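Local coordinates for protein RNA silencing suppressor p19 (PDB 4J39) that probably suppresses RNA silencing by binding siRNA duplexes as a homodimer and selecting them by duplex length, like a molecular caliper, at residues W17-L22 with Y51-R56; L35-S40 with H62-S67. One frame throughout, in Å; residues are numbered along the deposited sequence. Where two conformers were deposited one is given.

Interaction 1 (W17-L22 with Y51-R56); sequences WTEWRL and YLRYDR. With nucleotides of chain B; nucleotides of chain C.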
loop_
_atom_site.group_PDB
_atom_site.type_symbol
_atom_site.label_atom_id
_atom_site.label_comp_id
_atom_site.label_asym_id
_atom_site.label_seq_id
_atom_site.Cartn_x
_atom_site.Cartn_y
_atom_site.Cartn_z
ATOM N N TRP A 17 26.200 10.688 4.550
ATOM C CA TRP A 17 26.312 11.165 3.151
ATOM C C TRP A 17 27.521 10.617 2.384
ATOM O O TRP A 17 27.403 10.205 1.247
ATOM C CB TRP A 17 26.369 12.698 3.225
ATOM C CG TRP A 17 26.275 13.314 1.805
ATOM C CD1 TRP A 17 25.738 12.766 0.664
ATOM C CD2 TRP A 17 26.702 14.657 1.445
ATOM N NE1 TRP A 17 25.844 13.670 -0.396
ATOM C CE2 TRP A 17 26.415 14.831 0.067
ATOM C CE3 TRP A 17 27.313 15.689 2.167
ATOM C CZ2 TRP A 17 26.704 16.025 -0.629
ATOM C CZ3 TRP A 17 27.588 16.923 1.481
ATOM C CH2 TRP A 17 27.294 17.051 0.103
ATOM N N THR A 18 28.664 10.507 3.042
ATOM C CA THR A 18 29.826 9.879 2.429
ATOM C C THR A 18 29.623 8.411 2.089
ATOM O O THR A 18 29.953 7.962 0.989
ATOM C CB THR A 18 31.065 10.045 3.284
ATOM O OG1 THR A 18 31.338 11.462 3.485
ATOM C CG2 THR A 18 32.296 9.249 2.710
ATOM N N GLU A 19 29.082 7.597 3.016
ATOM C CA GLU A 19 28.840 6.179 2.633
ATOM C C GLU A 19 27.921 6.044 1.424
ATOM O O GLU A 19 28.058 5.183 0.562
ATOM C CB GLU A 19 28.242 5.399 3.832
ATOM C CG GLU A 19 28.142 3.876 3.520
ATOM C CD GLU A 19 27.329 3.023 4.552
ATOM O OE1 GLU A 19 26.797 3.557 5.531
ATOM O OE2 GLU A 19 27.121 1.829 4.247
ATOM N N TRP A 20 26.854 6.799 1.432
ATOM C CA TRP A 20 25.912 6.844 0.290
ATOM C C TRP A 20 26.613 7.192 -1.069
ATOM O O TRP A 20 26.353 6.518 -2.003
ATOM C CB TRP A 20 24.777 7.828 0.624
ATOM C CG TRP A 20 23.701 7.847 -0.413
ATOM C CD1 TRP A 20 22.607 7.029 -0.509
ATOM C CD2 TRP A 20 23.630 8.756 -1.535
ATOM N NE1 TRP A 20 21.839 7.371 -1.627
ATOM C CE2 TRP A 20 22.448 8.435 -2.261
ATOM C CE3 TRP A 20 24.413 9.840 -1.936
ATOM C CZ2 TRP A 20 22.037 9.159 -3.386
ATOM C CZ3 TRP A 20 23.998 10.593 -3.067
ATOM C CH2 TRP A 20 22.832 10.231 -3.782
ATOM N N ARG A 21 27.456 8.194 -1.071
ATOM C CA ARG A 21 28.229 8.593 -2.275
ATOM C C ARG A 21 29.108 7.462 -2.720
ATOM O O ARG A 21 29.138 7.112 -3.909
ATOM C CB ARG A 21 29.033 9.861 -1.992
ATOM C CG ARG A 21 28.145 11.122 -1.926
ATOM C CD ARG A 21 28.960 12.451 -1.715
ATOM N NE ARG A 21 29.745 12.420 -0.478
ATOM C CZ ARG A 21 30.269 13.457 0.168
ATOM N NH1 ARG A 21 30.182 14.714 -0.307
ATOM N NH2 ARG A 21 30.961 13.224 1.272
ATOM N N LEU A 22 29.812 6.813 -1.754
ATOM C CA LEU A 22 30.674 5.713 -2.096
ATOM C C LEU A 22 29.903 4.567 -2.689
ATOM O O LEU A 22 30.345 3.973 -3.691
ATOM C CB LEU A 22 31.458 5.198 -0.854
ATOM C CG LEU A 22 32.565 6.096 -0.365
ATOM C CD1 LEU A 22 33.012 5.576 1.013
ATOM C CD2 LEU A 22 33.664 6.084 -1.465
ATOM N N TYR A 51 15.660 3.512 8.249
ATOM C CA TYR A 51 16.340 3.030 7.041
ATOM C C TYR A 51 17.052 1.761 7.467
ATOM O O TYR A 51 17.821 1.789 8.420
ATOM C CB TYR A 51 17.330 4.033 6.542
ATOM C CG TYR A 51 17.886 3.692 5.185
ATOM C CD1 TYR A 51 18.927 2.791 5.031
ATOM C CD2 TYR A 51 17.371 4.290 4.090
ATOM C CE1 TYR A 51 19.427 2.523 3.721
ATOM C CE2 TYR A 51 17.806 4.013 2.813
ATOM C CZ TYR A 51 18.822 3.081 2.638
ATOM O OH TYR A 51 19.310 2.876 1.374
ATOM N N LEU A 52 16.835 0.635 6.747
ATOM C CA LEU A 52 17.386 -0.676 7.155
ATOM C C LEU A 52 18.111 -1.254 5.896
ATOM O O LEU A 52 17.547 -1.187 4.791
ATOM C CB LEU A 52 16.317 -1.590 7.596
ATOM C CG LEU A 52 15.679 -1.264 8.995
ATOM C CD1 LEU A 52 14.437 -2.124 9.202
ATOM C CD2 LEU A 52 16.715 -1.239 10.089
ATOM N N ARG A 53 19.279 -1.847 6.153
ATOM C CA ARG A 53 20.120 -2.449 5.062
ATOM C C ARG A 53 19.446 -3.673 4.631
ATOM O O ARG A 53 18.988 -4.486 5.440
ATOM C CB ARG A 53 21.559 -2.703 5.533
ATOM C CG ARG A 53 22.186 -1.488 6.182
ATOM C CD ARG A 53 22.094 -0.328 5.195
ATOM N NE ARG A 53 22.594 0.942 5.805
ATOM C CZ ARG A 53 23.834 1.332 5.747
ATOM N NH1 ARG A 53 24.251 2.447 6.328
ATOM N NH2 ARG A 53 24.699 0.645 4.927
ATOM N N TYR A 54 19.519 -3.940 3.329
ATOM C CA TYR A 54 18.769 -5.018 2.781
ATOM C C TYR A 54 19.461 -5.432 1.491
ATOM O O TYR A 54 19.664 -4.608 0.613
ATOM C CB TYR A 54 17.279 -4.767 2.528
ATOM C CG TYR A 54 16.566 -5.931 1.835
ATOM C CD1 TYR A 54 16.449 -7.199 2.438
ATOM C CD2 TYR A 54 15.944 -5.733 0.577
ATOM C CE1 TYR A 54 15.818 -8.211 1.804
ATOM C CE2 TYR A 54 15.256 -6.753 -0.044
ATOM C CZ TYR A 54 15.236 -8.017 0.546
ATOM O OH TYR A 54 14.554 -9.010 -0.174
ATOM N N ASP A 55 19.814 -6.707 1.374
ATOM C CA ASP A 55 20.684 -7.116 0.224
ATOM C C ASP A 55 20.044 -8.212 -0.615
ATOM O O ASP A 55 20.756 -8.861 -1.438
ATOM C CB ASP A 55 22.080 -7.570 0.667
ATOM C CG ASP A 55 22.060 -8.907 1.430
ATOM O OD1 ASP A 55 20.999 -9.592 1.582
ATOM O OD2 ASP A 55 23.206 -9.321 1.814
ATOM N N ARG A 56 18.758 -8.468 -0.365
ATOM C CA ARG A 56 17.915 -9.336 -1.133
ATOM C C ARG A 56 18.240 -10.776 -1.000
ATOM O O ARG A 56 17.911 -11.513 -1.873
ATOM C CB ARG A 56 17.987 -8.980 -2.637
ATOM C CG ARG A 56 17.570 -7.603 -3.040
ATOM C CD ARG A 56 17.195 -7.774 -4.520
ATOM N NE ARG A 56 17.223 -6.511 -5.242
ATOM C CZ ARG A 56 17.002 -6.375 -6.564
ATOM N NH1 ARG A 56 16.751 -7.433 -7.345
ATOM N NH2 ARG A 56 17.037 -5.156 -7.107
ATOM P P G B 19 27.032 23.568 1.483
ATOM O OP1 G B 19 28.148 24.516 1.733
ATOM O OP2 G B 19 26.965 22.891 0.165
ATOM O "O5'" G B 19 27.111 22.435 2.621
ATOM C "C5'" G B 19 26.613 22.611 3.945
ATOM C "C4'" G B 19 26.536 21.219 4.541
ATOM O "O4'" G B 19 25.214 20.679 4.253
ATOM C "C3'" G B 19 27.506 20.194 3.936
ATOM O "O3'" G B 19 28.818 20.246 4.479
ATOM C "C2'" G B 19 26.815 18.914 4.342
ATOM O "O2'" G B 19 27.086 18.617 5.676
ATOM C "C1'" G B 19 25.331 19.282 4.154
ATOM N N9 G B 19 24.873 18.778 2.863
ATOM C C8 G B 19 24.916 19.359 1.615
ATOM N N7 G B 19 24.469 18.570 0.662
ATOM C C5 G B 19 24.099 17.385 1.353
ATOM C C6 G B 19 23.522 16.183 0.884
ATOM O O6 G B 19 23.208 15.878 -0.270
ATOM N N1 G B 19 23.333 15.241 1.927
ATOM C C2 G B 19 23.612 15.457 3.253
ATOM N N2 G B 19 23.345 14.448 4.114
ATOM N N3 G B 19 24.154 16.600 3.725
ATOM C C4 G B 19 24.352 17.508 2.705
ATOM O OP3 C C 1 17.089 6.111 -0.691
ATOM P P C C 1 18.510 5.710 -0.860
ATOM O OP1 C C 1 18.576 4.227 -0.837
ATOM O OP2 C C 1 19.146 6.476 -2.014
ATOM O "O5'" C C 1 19.205 6.123 0.517
ATOM C "C5'" C C 1 18.970 7.453 1.036
ATOM C "C4'" C C 1 19.762 7.781 2.296
ATOM O "O4'" C C 1 21.156 8.097 2.012
ATOM C "C3'" C C 1 19.225 8.994 2.982
ATOM O "O3'" C C 1 18.071 8.656 3.747
ATOM C "C2'" C C 1 20.455 9.457 3.786
ATOM O "O2'" C C 1 20.781 8.662 4.939
ATOM C "C1'" C C 1 21.511 9.287 2.717
ATOM N N1 C C 1 21.624 10.452 1.693
ATOM C C2 C C 1 22.242 11.633 2.065
ATOM O O2 C C 1 22.674 11.724 3.202
ATOM N N3 C C 1 22.380 12.671 1.145
ATOM C C4 C C 1 21.884 12.516 -0.090
ATOM N N4 C C 1 22.034 13.537 -0.973
ATOM C C5 C C 1 21.236 11.309 -0.494
ATOM C C6 C C 1 21.125 10.320 0.436
#
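Both carboxylate oxygens of Glu19 are gripped by the guanidinium group of Arg53. NH2 of Arg53 lies 2.8 Å from OE2 of Glu19, and NH1 of Arg53 lies 2.9 Å from OE1 of Glu19. This end-on, two-pronged salt bridge ties helix 17-26 to strand 46-53 in the end-capping part of the p19 caliper. The two planes are turned 42° apart. Each oxygen is met on its syn side and stays close to the guanidinium plane, while the nitrogens stand well off the carboxylate plane. Glu19 reaches across with CG anti to the backbone N (chi1 -173°) and an extended chain. Arg53 bends at chi2, and its NE hydrogen-bonds to the backbone O of Glu13. Together with the two bonds to Glu19 this probably holds the guanidinium in one rotation.

The same two segments hold the RNA end. The indole of Trp20 lies over one face of the base of C1 of chain C. Trp17 lies likewise over the base of G19 of chain B. On the opposite face of Trp17, NH1 of Arg21 lies over the rim of the indole. The 5' phosphate of C1 of chain C is held from both segments. OH of Tyr51 reaches its OP1 at 2.7 Å, and NE1 of Trp20 donates to its OP2 at 2.9 Å, with an N-H...O angle of 160°.

Interaction 2 (L35-S40 with H62-S67); sequences LGFKES and HRVLGS. With nucleotides of chain C.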
loop_
_atom_site.group_PDB
_atom_site.type_symbol
_atom_site.label_atom_id
_atom_site.label_comp_id
_atom_site.label_asym_id
_atom_site.label_seq_id
_atom_site.Cartn_x
_atom_site.Cartn_y
_atom_site.Cartn_z
ATOM N N LEU A 35 21.313 0.641 -0.843
ATOM C CA LEU A 35 21.813 0.061 0.437
ATOM C C LEU A 35 20.722 -0.641 1.208
ATOM O O LEU A 35 20.957 -1.614 1.884
ATOM C CB LEU A 35 22.517 1.142 1.280
ATOM C CG LEU A 35 23.845 1.633 0.732
ATOM C CD1 LEU A 35 24.157 2.923 1.509
ATOM C CD2 LEU A 35 25.039 0.576 0.806
ATOM N N GLY A 36 19.505 -0.146 1.089
ATOM C CA GLY A 36 18.361 -0.719 1.788
ATOM C C GLY A 36 17.054 -0.076 1.469
ATOM O O GLY A 36 16.864 0.489 0.346
ATOM N N PHE A 37 16.167 0.020 2.467
ATOM C CA PHE A 37 14.811 0.482 2.205
ATOM C C PHE A 37 14.452 1.418 3.394
ATOM O O PHE A 37 15.122 1.342 4.451
ATOM C CB PHE A 37 13.828 -0.668 2.056
ATOM C CG PHE A 37 13.581 -1.434 3.329
ATOM C CD1 PHE A 37 12.529 -1.109 4.169
ATOM C CD2 PHE A 37 14.408 -2.566 3.681
ATOM C CE1 PHE A 37 12.232 -1.800 5.332
ATOM C CE2 PHE A 37 14.136 -3.223 4.838
ATOM C CZ PHE A 37 13.041 -2.841 5.674
ATOM N N LYS A 38 13.448 2.251 3.171
ATOM C CA LYS A 38 12.934 3.035 4.261
ATOM C C LYS A 38 11.536 2.615 4.645
ATOM O O LYS A 38 10.657 2.354 3.787
ATOM C CB LYS A 38 12.945 4.518 3.811
ATOM C CG LYS A 38 14.225 5.317 3.544
ATOM C CD LYS A 38 13.982 6.781 3.040
ATOM C CE LYS A 38 13.941 6.914 1.541
ATOM N NZ LYS A 38 15.303 6.694 0.965
ATOM N N GLU A 39 11.157 2.703 5.971
ATOM C CA GLU A 39 9.850 2.390 6.349
ATOM C C GLU A 39 9.532 3.340 7.520
ATOM O O GLU A 39 10.496 3.884 8.098
ATOM C CB GLU A 39 9.652 0.898 6.874
ATOM C CG GLU A 39 10.564 0.455 8.051
ATOM C CD GLU A 39 10.438 -1.018 8.498
ATOM O OE1 GLU A 39 11.323 -1.354 9.280
ATOM O OE2 GLU A 39 9.480 -1.663 8.031
ATOM N N SER A 40 8.283 3.513 7.745
ATOM C CA SER A 40 7.776 4.385 8.823
ATOM C C SER A 40 6.429 3.997 9.364
ATOM O O SER A 40 5.597 3.391 8.695
ATOM C CB SER A 40 7.789 5.827 8.282
ATOM O OG SER A 40 6.793 5.952 7.352
ATOM N N HIS A 62 14.801 -12.091 6.330
ATOM C CA HIS A 62 14.400 -12.535 7.671
ATOM C C HIS A 62 14.722 -11.421 8.721
ATOM O O HIS A 62 13.854 -11.059 9.555
ATOM C CB HIS A 62 15.145 -13.862 8.036
ATOM C CG HIS A 62 14.655 -14.446 9.296
ATOM N ND1 HIS A 62 15.328 -14.268 10.473
ATOM C CD2 HIS A 62 13.497 -15.083 9.589
ATOM C CE1 HIS A 62 14.597 -14.755 11.457
ATOM N NE2 HIS A 62 13.498 -15.282 10.947
ATOM N N ARG A 63 15.929 -10.912 8.626
ATOM C CA ARG A 63 16.428 -9.981 9.606
ATOM C C ARG A 63 15.502 -8.737 9.578
ATOM O O ARG A 63 15.001 -8.290 10.601
ATOM C CB ARG A 63 17.828 -9.581 9.291
ATOM C CG ARG A 63 18.462 -8.574 10.320
ATOM C CD ARG A 63 19.815 -8.089 9.936
ATOM N NE ARG A 63 19.731 -7.004 8.924
ATOM C CZ ARG A 63 19.547 -5.731 9.276
ATOM N NH1 ARG A 63 19.558 -5.350 10.565
ATOM N NH2 ARG A 63 19.500 -4.739 8.321
ATOM N N VAL A 64 15.287 -8.202 8.383
ATOM C CA VAL A 64 14.527 -6.891 8.314
ATOM C C VAL A 64 13.001 -7.032 8.597
ATOM O O VAL A 64 12.322 -6.079 9.032
ATOM C CB VAL A 64 14.835 -6.049 7.031
ATOM C CG1 VAL A 64 16.311 -5.810 6.796
ATOM C CG2 VAL A 64 14.216 -6.775 5.722
ATOM N N LEU A 65 12.382 -8.204 8.293
ATOM C CA LEU A 65 11.040 -8.501 8.636
ATOM C C LEU A 65 10.907 -8.498 10.163
ATOM O O LEU A 65 9.797 -8.358 10.680
ATOM C CB LEU A 65 10.738 -9.827 8.002
ATOM C CG LEU A 65 9.966 -9.933 6.727
ATOM C CD1 LEU A 65 9.166 -8.754 6.128
ATOM C CD2 LEU A 65 10.144 -11.193 5.846
ATOM N N GLY A 66 12.033 -8.643 10.891
ATOM C CA GLY A 66 11.992 -8.619 12.390
ATOM C C GLY A 66 11.960 -7.194 12.921
ATOM O O GLY A 66 11.976 -7.001 14.123
ATOM N N SER A 67 11.888 -6.176 12.058
ATOM C CA SER A 67 12.090 -4.749 12.590
ATOM C C SER A 67 10.878 -4.236 13.356
ATOM O O SER A 67 10.973 -3.251 14.158
ATOM C CB SER A 67 12.481 -3.817 11.443
ATOM O OG SER A 67 11.400 -3.618 10.661
ATOM O OP3 C C 1 17.089 6.111 -0.691
ATOM P P C C 1 18.510 5.710 -0.860
ATOM O OP1 C C 1 18.576 4.227 -0.837
ATOM O OP2 C C 1 19.146 6.476 -2.014
ATOM O "O5'" C C 1 19.205 6.123 0.517
ATOM C "C5'" C C 1 18.970 7.453 1.036
ATOM C "C4'" C C 1 19.762 7.781 2.296
ATOM O "O4'" C C 1 21.156 8.097 2.012
ATOM C "C3'" C C 1 19.225 8.994 2.982
ATOM O "O3'" C C 1 18.071 8.656 3.747
ATOM C "C2'" C C 1 20.455 9.457 3.786
ATOM O "O2'" C C 1 20.781 8.662 4.939
ATOM C "C1'" C C 1 21.511 9.287 2.717
ATOM N N1 C C 1 21.624 10.452 1.693
ATOM C C2 C C 1 22.242 11.633 2.065
ATOM O O2 C C 1 22.674 11.724 3.202
ATOM N N3 C C 1 22.380 12.671 1.145
ATOM C C4 C C 1 21.884 12.516 -0.090
ATOM N N4 C C 1 22.034 13.537 -0.973
ATOM C C5 C C 1 21.236 11.309 -0.494
ATOM C C6 C C 1 21.125 10.320 0.436
#
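Phe37, near the start of strand 36-43, points toward helix 58-65 and meets Val64 with the edge of its ring. CE2 of Phe37 lies 3.6 Å from CB of Val64 and 3.7 Å from CG2 of Val64, with CB near the ring plane. The two side chains come from opposite directions. This is sheet-on-helix packing in the p19 core, where helices cover one face of an antiparallel sheet. Phe37 also touches Ile92 and Phe94 of the neighbouring strand 87-94, and Val64 touches Leu123 of helix 108-124.

Lys38 belongs to the other face of the sheet, the one that meets the RNA.

Glu39 again faces the helix side. CG stands between the backbone N and the carbonyl carbon (chi1 55°), and the extended chain carries the carboxylate to Ser67 in the loop that follows helix 58-65. OG of Ser67 donates to OE1 of Glu39 at 2.7 Å, and OE1 accepts through its syn lone pair, the one on the side of OE2. The other oxygen, OE2, is hydrogen-bonded by Tyr90 and salt-bridged to Lys119. The buried carboxylate therefore has polar partners on both oxygens. The salt bridge to Lys119, with the hydrogen bonds from Ser67 and Tyr90, probably keeps Glu39 ionised on the helix-covered face of the sheet.

In the fold
The centres of interactions 1 and 2 lie about 12 Å apart. Their segments alternate along the chain: 17-22, 35-40, 51-56, then 62-67. Strands 36-43 and 46-53 are antiparallel neighbours in the four-stranded sheet, and a backbone hydrogen bond from Leu52 N to Phe37 O joins the two contacts. A second link runs from NH2 of Arg63 to the backbone O of Arg53. Interaction 1 is a surface contact that fastens helix 17-26 to the sheet edge. Interaction 2 is buried and packs helix 58-65 and the following loop against one face. Holding the tryptophan helix at a set place on the sheet is consistent with the caliper role, in which the end-stacking helices of both subunits would measure the duplex.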